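Local coordinates for gingipain R2 Pro-Domain (Porphyromonas gingivalis, PDB 4IEF), which probably serves as the inhibitory propeptide of the arginine-specific cysteine peptidase RgpB, binding the mature domain and holding the zymogen latent until activation, at residues 12-16 and 68-72; 149-153 and 169-173. One frame throughout, in Å; residues are numbered along the deposited sequence.

Interaction 1. Residues 12-16 and 68-72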
loop_
_atom_site.group_PDB
_atom_site.type_symbol
_atom_site.label_atom_id
_atom_site.label_comp_id
_atom_site.label_asym_id
_atom_site.label_seq_id
_atom_site.Cartn_x
_atom_site.Cartn_y
_atom_site.Cartn_z
ATOM N N ARG A 12 -17.239 3.367 -1.400
ATOM C CA ARG A 12 -17.248 4.780 -1.773
ATOM C C ARG A 12 -18.667 5.320 -1.847
ATOM O O ARG A 12 -19.536 4.669 -2.432
ATOM C CB ARG A 12 -16.550 4.992 -3.124
ATOM C CG ARG A 12 -16.060 6.419 -3.331
ATOM C CD ARG A 12 -15.816 6.738 -4.790
ATOM N NE ARG A 12 -16.843 7.629 -5.338
ATOM C CZ ARG A 12 -17.779 7.259 -6.208
ATOM N NH1 ARG A 12 -18.661 8.140 -6.656
ATOM N NH2 ARG A 12 -17.831 6.007 -6.646
ATOM N N ASN A 13 -18.896 6.521 -1.275
ATOM C CA ASN A 13 -20.208 7.169 -1.313
ATOM C C ASN A 13 -20.390 7.814 -2.700
ATOM O O ASN A 13 -19.619 8.715 -3.049
ATOM C CB ASN A 13 -20.363 8.186 -0.175
ATOM C CG ASN A 13 -21.762 8.731 0.030
ATOM O OD1 ASN A 13 -22.535 8.957 -0.904
ATOM N ND2 ASN A 13 -22.093 9.028 1.269
ATOM N N PRO A 14 -21.369 7.343 -3.517
ATOM C CA PRO A 14 -21.530 7.901 -4.875
ATOM C C PRO A 14 -22.163 9.288 -4.902
ATOM O O PRO A 14 -22.078 9.977 -5.919
ATOM C CB PRO A 14 -22.447 6.887 -5.581
ATOM C CG PRO A 14 -22.598 5.728 -4.632
ATOM C CD PRO A 14 -22.355 6.273 -3.266
ATOM N N GLN A 15 -22.808 9.684 -3.795
ATOM C CA GLN A 15 -23.500 10.963 -3.668
ATOM C C GLN A 15 -22.523 12.103 -3.283
ATOM O O GLN A 15 -22.888 13.279 -3.385
ATOM C CB GLN A 15 -24.662 10.840 -2.673
ATOM C CG GLN A 15 -25.755 9.881 -3.144
ATOM C CD GLN A 15 -27.088 10.138 -2.488
ATOM O OE1 GLN A 15 -27.747 11.154 -2.739
ATOM N NE2 GLN A 15 -27.544 9.193 -1.674
ATOM N N VAL A 16 -21.276 11.757 -2.896
ATOM C CA VAL A 16 -20.232 12.743 -2.589
ATOM C C VAL A 16 -19.613 13.168 -3.928
ATOM O O VAL A 16 -19.073 12.325 -4.651
ATOM C CB VAL A 16 -19.185 12.228 -1.559
ATOM C CG1 VAL A 16 -18.057 13.241 -1.353
ATOM C CG2 VAL A 16 -19.856 11.909 -0.229
ATOM N N ILE A 68 -17.869 9.723 10.334
ATOM C CA ILE A 68 -17.514 10.837 9.467
ATOM C C ILE A 68 -17.147 10.326 8.065
ATOM O O ILE A 68 -16.862 9.140 7.883
ATOM C CB ILE A 68 -16.351 11.686 10.078
ATOM C CG1 ILE A 68 -15.006 10.916 10.110
ATOM C CG2 ILE A 68 -16.731 12.299 11.454
ATOM C CD1 ILE A 68 -13.759 11.826 10.016
ATOM N N LEU A 69 -17.154 11.226 7.088
ATOM C CA LEU A 69 -16.731 10.935 5.727
ATOM C C LEU A 69 -15.570 11.867 5.412
ATOM O O LEU A 69 -15.687 13.081 5.591
ATOM C CB LEU A 69 -17.878 11.079 4.714
ATOM C CG LEU A 69 -17.587 10.532 3.319
ATOM C CD1 LEU A 69 -18.817 9.913 2.736
ATOM C CD2 LEU A 69 -17.024 11.619 2.393
ATOM N N SER A 70 -14.452 11.297 4.961
ATOM C CA SER A 70 -13.239 12.060 4.671
ATOM C C SER A 70 -12.834 11.960 3.208
ATOM O O SER A 70 -12.934 10.888 2.603
ATOM C CB SER A 70 -12.093 11.585 5.554
ATOM O OG SER A 70 -12.377 11.785 6.930
ATOM N N ARG A 71 -12.396 13.103 2.644
ATOM C CA ARG A 71 -11.939 13.228 1.264
ATOM C C ARG A 71 -10.718 14.130 1.188
ATOM O O ARG A 71 -10.647 15.155 1.876
ATOM C CB ARG A 71 -13.058 13.761 0.341
ATOM C CG ARG A 71 -14.128 12.738 -0.027
ATOM C CD ARG A 71 -13.588 11.568 -0.838
ATOM N NE ARG A 71 -14.638 10.591 -1.125
ATOM C CZ ARG A 71 -15.387 10.591 -2.223
ATOM N NH1 ARG A 71 -15.194 11.505 -3.167
ATOM N NH2 ARG A 71 -16.329 9.671 -2.391
ATOM N N SER A 72 -9.766 13.749 0.336
ATOM C CA SER A 72 -8.512 14.471 0.148
ATOM C C SER A 72 -8.622 15.478 -0.976
ATOM O O SER A 72 -9.228 15.197 -2.019
ATOM C CB SER A 72 -7.368 13.500 -0.122
ATOM O OG SER A 72 -7.191 12.615 0.972
#
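From strand residues 69-72, the side chains of Leu69 and Arg71 reach out to the turn at the start of the modelled chain. Arg71 (m, m, then t at chi3) lays one face of its guanidinium against Val16, NH1 lying 3.8 Å from Val16 CG1, while NH2 comes within 3.4 Å of Arg12 CG. The t, t start of Arg12 brings NE to 3.6 Å from Arg71 NH2; this approach of like charges is tempered by Glu54, which forms a salt bridge with Arg71. Residues 13-16 make a type I beta turn combined with an Asx turn: OD1 of Asn13, chi1 t, accepts a hydrogen bond from Gln15 N, the two atoms 3.0 Å apart. Its ND2 donates to Arg31 O and lies 3.7 Å from Leu69 CD1. Val16, chi1 t, sets CG2 3.7 Å from Leu69 CD1, and Leu69, its chi2 between wells, also touches Phe30 of strand 25-31. Ser70 and Ser72 alternate with these residues and hydrogen-bond side chains of the mature-domain chain.

Interaction 2. Residues 149-153 and 169-173; sequences VNFAP and IVVAV
Residues 149-151 and 169-173 are extended strands running antiparallel, their axes 9.4 Å apart at closest approach and 159° between N-to-C directions. In register, Val149 CA stands 8.0 Å from Val173 CA and Pro153 CA 7.6 Å from Ile169 CA. No hydrogen bond crosses this gap. Although the strands belong to one beta hairpin, here they have splayed apart and meet through side chains, as in the facing layers of a beta sandwich. Backbone angles are regular beta as far as Phe151; at Pro153 (phi -83°, psi 3°) the chain leaves the extended path.

Aliphatic contacts hold the two ends. Val149, chi1 p, directs CG2 between the valines opposite, 4.0 Å from both Val171 CG2 (chi1 m) and Val173 CG2 (chi1 t). At the other end Ile169 (m, t) extends CD1 to 3.8 Å from Pro153 CA and 3.9 Å from Pro153 CB.

Aromatic contacts fill the middle. Phe151, chi1 m and chi2 96°, points at the other strand; its CD2 lies 3.8 Å from Ile169 CG2, and its CE2 3.7 Å from both Val171 CG2 and Ile169 O. Its ring also meets that of Phe30, the planes about 25° apart.

All seven touching residues are buried. Segment 149-153 bonds through its backbone to strand 69-74 on one edge and, by Asn150 with Thr134, to strand 133-141 on the other, while strand 162-176, besides its hairpin partner, pairs antiparallel with strands 25-31 and 79-93.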
loop_
_atom_site.group_PDB
_atom_site.type_symbol
_atom_site.label_atom_id
_atom_site.label_comp_id
_atom_site.label_asym_id
_atom_site.label_seq_id
_atom_site.Cartn_x
_atom_site.Cartn_y
_atom_site.Cartn_z
ATOM N N VAL A 149 -10.668 17.036 4.001
ATOM C CA VAL A 149 -11.885 17.665 4.511
ATOM C C VAL A 149 -12.768 16.542 5.120
ATOM O O VAL A 149 -12.939 15.486 4.507
ATOM C CB VAL A 149 -12.634 18.561 3.467
ATOM C CG1 VAL A 149 -13.132 17.772 2.255
ATOM C CG2 VAL A 149 -13.774 19.343 4.121
ATOM N N ASN A 150 -13.268 16.756 6.344
ATOM C CA ASN A 150 -14.116 15.784 7.041
ATOM C C ASN A 150 -15.537 16.304 7.229
ATOM O O ASN A 150 -15.740 17.406 7.748
ATOM C CB ASN A 150 -13.523 15.422 8.411
ATOM C CG ASN A 150 -12.030 15.237 8.374
ATOM O OD1 ASN A 150 -11.517 14.333 7.708
ATOM N ND2 ASN A 150 -11.301 16.145 9.009
ATOM N N PHE A 151 -16.512 15.492 6.822
ATOM C CA PHE A 151 -17.929 15.780 7.023
ATOM C C PHE A 151 -18.405 15.003 8.225
ATOM O O PHE A 151 -18.152 13.802 8.286
ATOM C CB PHE A 151 -18.756 15.387 5.790
ATOM C CG PHE A 151 -18.448 16.142 4.524
ATOM C CD1 PHE A 151 -17.572 15.618 3.580
ATOM C CD2 PHE A 151 -19.058 17.366 4.261
ATOM C CE1 PHE A 151 -17.311 16.307 2.389
ATOM C CE2 PHE A 151 -18.798 18.051 3.076
ATOM C CZ PHE A 151 -17.926 17.517 2.148
ATOM N N ALA A 152 -19.054 15.669 9.190
ATOM C CA ALA A 152 -19.627 15.021 10.372
ATOM C C ALA A 152 -21.160 15.201 10.284
ATOM O O ALA A 152 -21.707 16.164 10.827
ATOM C CB ALA A 152 -19.039 15.607 11.654
ATOM N N PRO A 153 -21.856 14.329 9.508
ATOM C CA PRO A 153 -23.298 14.527 9.290
ATOM C C PRO A 153 -24.201 13.976 10.394
ATOM O O PRO A 153 -25.429 14.032 10.260
ATOM C CB PRO A 153 -23.544 13.782 7.981
ATOM C CG PRO A 153 -22.569 12.660 8.015
ATOM C CD PRO A 153 -21.363 13.154 8.753
ATOM N N ILE A 169 -24.598 18.351 2.940
ATOM C CA ILE A 169 -23.605 19.317 3.417
ATOM C C ILE A 169 -22.751 19.740 2.224
ATOM O O ILE A 169 -22.118 18.890 1.594
ATOM C CB ILE A 169 -22.698 18.816 4.598
ATOM C CG1 ILE A 169 -23.502 18.259 5.798
ATOM C CG2 ILE A 169 -21.718 19.932 5.044
ATOM C CD1 ILE A 169 -22.674 17.362 6.768
ATOM N N VAL A 170 -22.712 21.047 1.932
ATOM C CA VAL A 170 -21.861 21.590 0.878
ATOM C C VAL A 170 -20.836 22.489 1.559
ATOM O O VAL A 170 -21.213 23.427 2.276
ATOM C CB VAL A 170 -22.616 22.316 -0.271
ATOM C CG1 VAL A 170 -21.644 22.786 -1.349
ATOM C CG2 VAL A 170 -23.690 21.414 -0.880
ATOM N N VAL A 171 -19.542 22.186 1.356
ATOM C CA VAL A 171 -18.466 22.971 1.954
ATOM C C VAL A 171 -17.619 23.666 0.885
ATOM O O VAL A 171 -17.456 23.156 -0.226
ATOM C CB VAL A 171 -17.563 22.154 2.922
ATOM C CG1 VAL A 171 -18.356 21.634 4.117
ATOM C CG2 VAL A 171 -16.822 21.017 2.212
ATOM N N ALA A 172 -17.066 24.826 1.253
ATOM C CA ALA A 172 -16.126 25.580 0.441
ATOM C C ALA A 172 -14.767 25.557 1.151
ATOM O O ALA A 172 -14.650 26.028 2.290
ATOM C CB ALA A 172 -16.622 27.011 0.241
ATOM N N VAL A 173 -13.771 24.933 0.518
ATOM C CA VAL A 173 -12.416 24.855 1.060
ATOM C C VAL A 173 -11.586 25.881 0.285
ATOM O O VAL A 173 -11.373 25.726 -0.921
ATOM C CB VAL A 173 -11.824 23.419 1.042
ATOM C CG1 VAL A 173 -10.381 23.410 1.550
ATOM C CG2 VAL A 173 -12.690 22.460 1.867
#

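How the interactions relate
Interaction 1 closes before interaction 2 opens along the chain, and their centres lie 10 Å apart; both reach the same antiparallel sheet, interaction 1 through strand 69-74, with residues 12-16 in a loop outside the strands. Strands 69-74 and 144-157 are adjacent in it, so the contacts are bound directly: Leu69 O and Phe151 N, 2.8 Å apart, probably hydrogen-bond, as do Ser70 OG and Asn150 OD1 at 2.8 Å. Phe30 of strand 25-31 touches both, packing on Val16 and Leu69 in one and on Phe151 and Pro153 in the other. Ser70 and Asn150 also hydrogen-bond basic side chains of the mature-domain chain, so these adjacent strands combine a buried interior with a surface that binds the peptidase.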